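Local coordinates for putative nucleic acid-binding lipoprotein (Klebsiella pneumoniae subsp. pneumoniae MGH 78578, PDB 3F1Z) that is a putative lipoprotein of unproven function that has an OB-fold and probably binds nucleic acid, at residues D19-M24 with W51-G56; V57-R62 with T76-Q81. All coordinates share one frame; numbering follows the deposited sequence.

Contact 1: residues D19-M24 with W51-G56; sequences DAVASM and WVKVRG
Lys-53 and Met-24 carry the contact between the short N-terminal helix 18-22, with the turn after it, and the first residues of strand 51-65, the long strand of this OB-fold. The two segments bury 236 Å² in all.

One hydrogen bond joins them. The ammonium NZ of Lys-53 donates a hydrogen bond to the carbonyl O of Val-21 at 2.9 Å. It comes in above the carbonyl plane, 39° out of it, with a C=O...N angle of 135°. The same oxygen takes the backbone N of Met-24 at 3.1 Å from the opposite face of that plane. Two donors therefore grip this one carbonyl. This carbonyl and its neighbours would be expected to attract the positive charge of the lysine. The carbonyl O of Met-24 also lies near, 3.5 Å from Lys-53 CE. The lysine chain leaves the strand with CG anti to the backbone N and bends at chi3 (81°), which sets CE near these carbonyls.

The apolar contacts lie along the lysine stem and at the strand start. Val-21 and Lys-53 cross at about a right angle, with the valine CG1 4.1 Å from the lysine CD. Val-132 packs on both side chains. Met-24 is a selenomethionine, and its chain bends at chi3. Its terminal methyl CE does the touching, near CB of both Trp-51 and Lys-53. The end of the Trp-51 side chain turns away from residues 19-24, and the side chain packs on Pro-16 and Asn-128.

The strand backbone is paired with Tyr-27 on strand 26-28 and with strand 108-114. The closest approach of the selenomethionine is to the backbone: Met-24 CE stands 3.3 Å from the carbonyl O of Trp-51.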
loop_
_atom_site.group_PDB
_atom_site.type_symbol
_atom_site.label_atom_id
_atom_site.label_comp_id
_atom_site.label_asym_id
_atom_site.label_seq_id
_atom_site.Cartn_x
_atom_site.Cartn_y
_atom_site.Cartn_z
ATOM N N ASP A 19 12.480 10.248 -9.903
ATOM C CA ASP A 19 12.394 11.663 -9.525
ATOM C C ASP A 19 10.951 12.097 -9.192
ATOM O O ASP A 19 10.763 12.962 -8.342
ATOM C CB ASP A 19 13.110 12.597 -10.543
ATOM C CG ASP A 19 12.662 12.375 -11.989
ATOM O OD1 ASP A 19 11.836 11.447 -12.235
ATOM O OD2 ASP A 19 13.158 13.127 -12.870
ATOM N N ALA A 20 9.947 11.500 -9.835
ATOM C CA ALA A 20 8.547 11.786 -9.496
ATOM C C ALA A 20 8.250 11.287 -8.073
ATOM O O ALA A 20 7.506 11.907 -7.327
ATOM C CB ALA A 20 7.592 11.126 -10.495
ATOM N N VAL A 21 8.849 10.155 -7.722
ATOM C CA VAL A 21 8.693 9.539 -6.410
ATOM C C VAL A 21 9.339 10.383 -5.307
ATOM O O VAL A 21 8.717 10.629 -4.266
ATOM C CB VAL A 21 9.286 8.118 -6.401
ATOM C CG1 VAL A 21 9.681 7.696 -4.992
ATOM C CG2 VAL A 21 8.320 7.127 -7.087
ATOM N N ALA A 22 10.572 10.834 -5.535
ATOM C CA ALA A 22 11.250 11.686 -4.551
ATOM C C ALA A 22 10.466 12.983 -4.344
ATOM O O ALA A 22 10.498 13.577 -3.273
ATOM C CB ALA A 22 12.661 11.998 -4.983
ATOM N N SER A 23 9.754 13.418 -5.375
ATOM C CA SER A 23 8.947 14.632 -5.305
ATOM C C SER A 23 7.611 14.540 -4.524
ATOM O O SER A 23 7.031 15.567 -4.202
ATOM C CB SER A 23 8.713 15.162 -6.737
ATOM O OG SER A 23 7.316 15.307 -6.990
HETATM N N MSE A 24 7.123 13.334 -4.243
HETATM C CA MSE A 24 5.862 13.126 -3.517
HETATM C C MSE A 24 5.992 13.258 -1.985
HETATM O O MSE A 24 7.006 12.919 -1.410
HETATM C CB MSE A 24 5.322 11.713 -3.820
HETATM C CG MSE A 24 5.058 11.379 -5.300
HETATM SE SE MSE A 24 4.752 9.462 -5.580
HETATM C CE MSE A 24 3.079 9.394 -4.737
ATOM N N TRP A 51 -1.625 8.107 -6.950
ATOM C CA TRP A 51 -0.542 7.370 -6.348
ATOM C C TRP A 51 -0.224 7.998 -5.026
ATOM O O TRP A 51 -0.204 9.197 -4.922
ATOM C CB TRP A 51 0.681 7.440 -7.256
ATOM C CG TRP A 51 0.490 6.748 -8.582
ATOM C CD1 TRP A 51 -0.041 7.300 -9.721
ATOM C CD2 TRP A 51 0.836 5.398 -8.909
ATOM N NE1 TRP A 51 -0.035 6.368 -10.739
ATOM C CE2 TRP A 51 0.490 5.193 -10.264
ATOM C CE3 TRP A 51 1.387 4.342 -8.188
ATOM C CZ2 TRP A 51 0.678 3.968 -10.914
ATOM C CZ3 TRP A 51 1.574 3.113 -8.824
ATOM C CH2 TRP A 51 1.231 2.940 -10.183
ATOM N N VAL A 52 0.023 7.184 -4.011
ATOM C CA VAL A 52 0.401 7.686 -2.725
ATOM C C VAL A 52 1.662 6.972 -2.259
ATOM O O VAL A 52 1.886 5.829 -2.622
ATOM C CB VAL A 52 -0.750 7.566 -1.712
ATOM C CG1 VAL A 52 -1.944 8.490 -2.152
ATOM C CG2 VAL A 52 -1.155 6.138 -1.520
ATOM N N LYS A 53 2.477 7.671 -1.470
ATOM C CA LYS A 53 3.729 7.156 -0.908
ATOM C C LYS A 53 3.520 7.070 0.607
ATOM O O LYS A 53 3.386 8.101 1.299
ATOM C CB LYS A 53 4.892 8.086 -1.301
ATOM C CG LYS A 53 6.235 7.550 -0.890
ATOM C CD LYS A 53 7.414 8.236 -1.570
ATOM C CE LYS A 53 7.788 9.530 -0.954
ATOM N NZ LYS A 53 9.098 10.024 -1.507
ATOM N N VAL A 54 3.427 5.850 1.125
ATOM C CA VAL A 54 3.064 5.624 2.549
ATOM C C VAL A 54 4.203 4.926 3.273
ATOM O O VAL A 54 4.768 3.955 2.772
ATOM C CB VAL A 54 1.777 4.780 2.670
ATOM C CG1 VAL A 54 1.323 4.611 4.166
ATOM C CG2 VAL A 54 0.656 5.384 1.847
ATOM N N ARG A 55 4.532 5.434 4.459
ATOM C CA ARG A 55 5.613 4.908 5.289
ATOM C C ARG A 55 4.994 4.211 6.486
ATOM O O ARG A 55 3.993 4.681 7.021
ATOM C CB ARG A 55 6.486 6.062 5.726
ATOM C CG ARG A 55 7.633 5.740 6.656
ATOM C CD ARG A 55 8.489 6.987 6.743
ATOM N NE ARG A 55 9.660 6.822 7.572
ATOM C CZ ARG A 55 9.621 6.968 8.870
ATOM N NH1 ARG A 55 8.478 7.267 9.409
ATOM N NH2 ARG A 55 10.684 6.810 9.616
ATOM N N GLY A 56 5.581 3.095 6.910
ATOM C CA GLY A 56 5.001 2.278 7.997
ATOM C C GLY A 56 5.836 1.052 8.323
ATOM O O GLY A 56 6.903 0.866 7.783
#

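Contact 2: residues V57-R62 with T76-Q81; sequences VIVDIR and TMRDEQ
This contact is part of the antiparallel beta hairpin of strands 51-65 and 71-78 in the OB-fold sheet, and it holds a classic beta bulge. Val-57 and Arg-78 form a hydrogen-bonded pair: Val-57 N donates to Arg-78 O at 2.9 Å, and Arg-78 N to Val-57 O at 2.8 Å. Ile-58 and Met-77 follow as a non-hydrogen-bonded pair. At the bulge Val-59 and Asp-60 both face Thr-76. Thr-76 O accepts from Val-59 N at 2.9 Å and only weakly from Asp-60 N.

Val-57 and Arg-78 lie side by side on one face of the sheet. The valine CB sits over the centre of one guanidinium face, 3.9 Å above its plane. Arg-78 NH1 hydrogen-bonds to Asp-79 O, which ties the group to the backbone of the next residue. On the other face Ile-58 CD1 meets the terminal methyl CE of selenomethionine Met-77 at 4.0 Å. Met-77 also packs on Ile-111 and Phe-90.

Asp-60 is gripped side-on by Arg-62 in a salt bridge. Arg-62 NE meets the syn lone pair of Asp-60 OD2 at 2.8 Å, nearly straight (174°). A water links that carboxylate oxygen to Thr-76 OG1, 2.7 Å from the water.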
loop_
_atom_site.group_PDB
_atom_site.type_symbol
_atom_site.label_atom_id
_atom_site.label_comp_id
_atom_site.label_asym_id
_atom_site.label_seq_id
_atom_site.Cartn_x
_atom_site.Cartn_y
_atom_site.Cartn_z
ATOM N N VAL A 57 5.351 0.231 9.239
ATOM C CA VAL A 57 6.050 -0.963 9.631
ATOM C C VAL A 57 5.329 -2.140 9.012
ATOM O O VAL A 57 4.123 -2.301 9.183
ATOM C CB VAL A 57 6.124 -1.157 11.175
ATOM C CG1 VAL A 57 6.800 -2.466 11.484
ATOM C CG2 VAL A 57 6.893 -0.040 11.840
ATOM N N ILE A 58 6.095 -2.963 8.303
ATOM C CA ILE A 58 5.576 -4.124 7.658
ATOM C C ILE A 58 5.326 -5.153 8.752
ATOM O O ILE A 58 6.218 -5.434 9.548
ATOM C CB ILE A 58 6.558 -4.668 6.618
ATOM C CG1 ILE A 58 6.800 -3.611 5.532
ATOM C CG2 ILE A 58 6.019 -5.976 5.985
ATOM C CD1 ILE A 58 5.513 -3.074 4.853
ATOM N N VAL A 59 4.106 -5.685 8.792
ATOM C CA VAL A 59 3.723 -6.690 9.768
ATOM C C VAL A 59 3.329 -8.032 9.137
ATOM O O VAL A 59 3.117 -9.016 9.853
ATOM C CB VAL A 59 2.567 -6.206 10.677
ATOM C CG1 VAL A 59 3.066 -5.073 11.562
ATOM C CG2 VAL A 59 1.396 -5.785 9.856
ATOM N N ASP A 60 3.195 -8.083 7.819
ATOM C CA ASP A 60 2.941 -9.354 7.185
ATOM C C ASP A 60 3.284 -9.255 5.715
ATOM O O ASP A 60 2.998 -8.257 5.071
ATOM C CB ASP A 60 1.499 -9.796 7.364
ATOM C CG ASP A 60 1.259 -11.220 6.867
ATOM O OD1 ASP A 60 1.747 -12.162 7.545
ATOM O OD2 ASP A 60 0.575 -11.397 5.802
ATOM N N ILE A 61 3.898 -10.324 5.210
ATOM C CA ILE A 61 4.276 -10.488 3.820
ATOM C C ILE A 61 3.843 -11.918 3.498
ATOM O O ILE A 61 4.178 -12.839 4.245
ATOM C CB ILE A 61 5.782 -10.412 3.631
ATOM C CG1 ILE A 61 6.320 -9.033 4.060
ATOM C CG2 ILE A 61 6.111 -10.749 2.192
ATOM C CD1 ILE A 61 7.791 -9.005 4.367
ATOM N N ARG A 62 3.178 -12.128 2.373
ATOM C CA ARG A 62 2.614 -13.416 2.117
ATOM C C ARG A 62 2.457 -13.639 0.637
ATOM O O ARG A 62 1.996 -12.752 -0.068
ATOM C CB ARG A 62 1.244 -13.318 2.707
ATOM C CG ARG A 62 0.538 -14.514 2.899
ATOM C CD ARG A 62 -0.698 -14.205 3.676
ATOM N NE ARG A 62 -0.364 -13.944 5.065
ATOM C CZ ARG A 62 -0.533 -14.795 6.060
ATOM N NH1 ARG A 62 -1.004 -15.991 5.852
ATOM N NH2 ARG A 62 -0.205 -14.433 7.270
ATOM N N THR A 76 1.321 -6.180 4.267
ATOM C CA THR A 76 0.475 -5.462 5.209
ATOM C C THR A 76 1.354 -4.559 6.052
ATOM O O THR A 76 2.393 -4.993 6.554
ATOM C CB THR A 76 -0.283 -6.418 6.142
ATOM O OG1 THR A 76 -0.940 -7.399 5.363
ATOM C CG2 THR A 76 -1.321 -5.691 6.996
HETATM N N MSE A 77 0.876 -3.337 6.281
HETATM C CA MSE A 77 1.652 -2.292 6.931
HETATM C C MSE A 77 0.856 -1.669 8.048
HETATM O O MSE A 77 -0.339 -1.403 7.866
HETATM C CB MSE A 77 1.964 -1.223 5.871
HETATM C CG MSE A 77 2.862 -0.122 6.327
HETATM SE SE MSE A 77 2.977 1.358 5.052
HETATM C CE MSE A 77 4.494 0.711 3.988
ATOM N N ARG A 78 1.492 -1.436 9.202
ATOM C CA ARG A 78 0.822 -0.703 10.281
ATOM C C ARG A 78 1.469 0.675 10.453
ATOM O O ARG A 78 2.612 0.880 10.033
ATOM C CB ARG A 78 0.924 -1.448 11.600
ATOM C CG ARG A 78 2.329 -1.546 12.185
ATOM C CD ARG A 78 2.229 -1.901 13.668
ATOM N NE ARG A 78 3.511 -2.232 14.264
ATOM C CZ ARG A 78 4.402 -1.347 14.688
ATOM N NH1 ARG A 78 4.180 -0.033 14.585
ATOM N NH2 ARG A 78 5.543 -1.783 15.213
ATOM N N ASP A 79 0.760 1.601 11.102
ATOM C CA ASP A 79 1.325 2.908 11.383
ATOM C C ASP A 79 2.626 2.778 12.213
ATOM O O ASP A 79 2.699 2.036 13.188
ATOM C CB ASP A 79 0.357 3.761 12.162
ATOM C CG ASP A 79 0.802 5.217 12.233
ATOM O OD1 ASP A 79 0.488 5.971 11.271
ATOM O OD2 ASP A 79 1.454 5.596 13.258
ATOM N N GLU A 80 3.640 3.521 11.820
ATOM C CA GLU A 80 4.926 3.498 12.507
ATOM C C GLU A 80 4.863 3.881 13.982
ATOM O O GLU A 80 5.674 3.413 14.775
ATOM C CB GLU A 80 5.878 4.469 11.833
ATOM C CG GLU A 80 7.282 4.405 12.363
ATOM C CD GLU A 80 7.923 5.721 12.319
ATOM O OE1 GLU A 80 7.262 6.592 11.776
ATOM O OE2 GLU A 80 9.035 5.903 12.840
ATOM N N GLN A 81 3.940 4.746 14.361
ATOM C CA GLN A 81 3.835 5.136 15.758
ATOM C C GLN A 81 2.516 4.624 16.365
ATOM O O GLN A 81 2.063 5.159 17.352
ATOM C CB GLN A 81 3.925 6.675 15.869
ATOM C CG GLN A 81 5.174 7.332 15.207
ATOM C CD GLN A 81 5.229 8.877 15.437
ATOM O OE1 GLN A 81 6.187 9.408 16.067
ATOM N NE2 GLN A 81 4.168 9.598 14.975
HETATM O O HOH W 1 0.156 -9.510 4.145
#

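Overall arrangement
The two contacts follow each other along the chain, and contact 1 closes before contact 2 opens. Their centres are about 17 Å apart. Both use strand 51-65. Contact 1 sets the N-terminal helix and the loop after it against the start of this strand. Contact 2 pairs its next part with strand 71-78, the neighbour in the same mixed sheet. The contacts also touch directly. Arg-55 NH1 and Glu-80 OE1 form a salt bridge at 2.7 Å, and the Met-77 side chain packs on the backbone of residues 54-56. One long strand thus connects the N-terminal segment with the hairpin of an OB-fold, a fold consistent with the proposed nucleic acid binding.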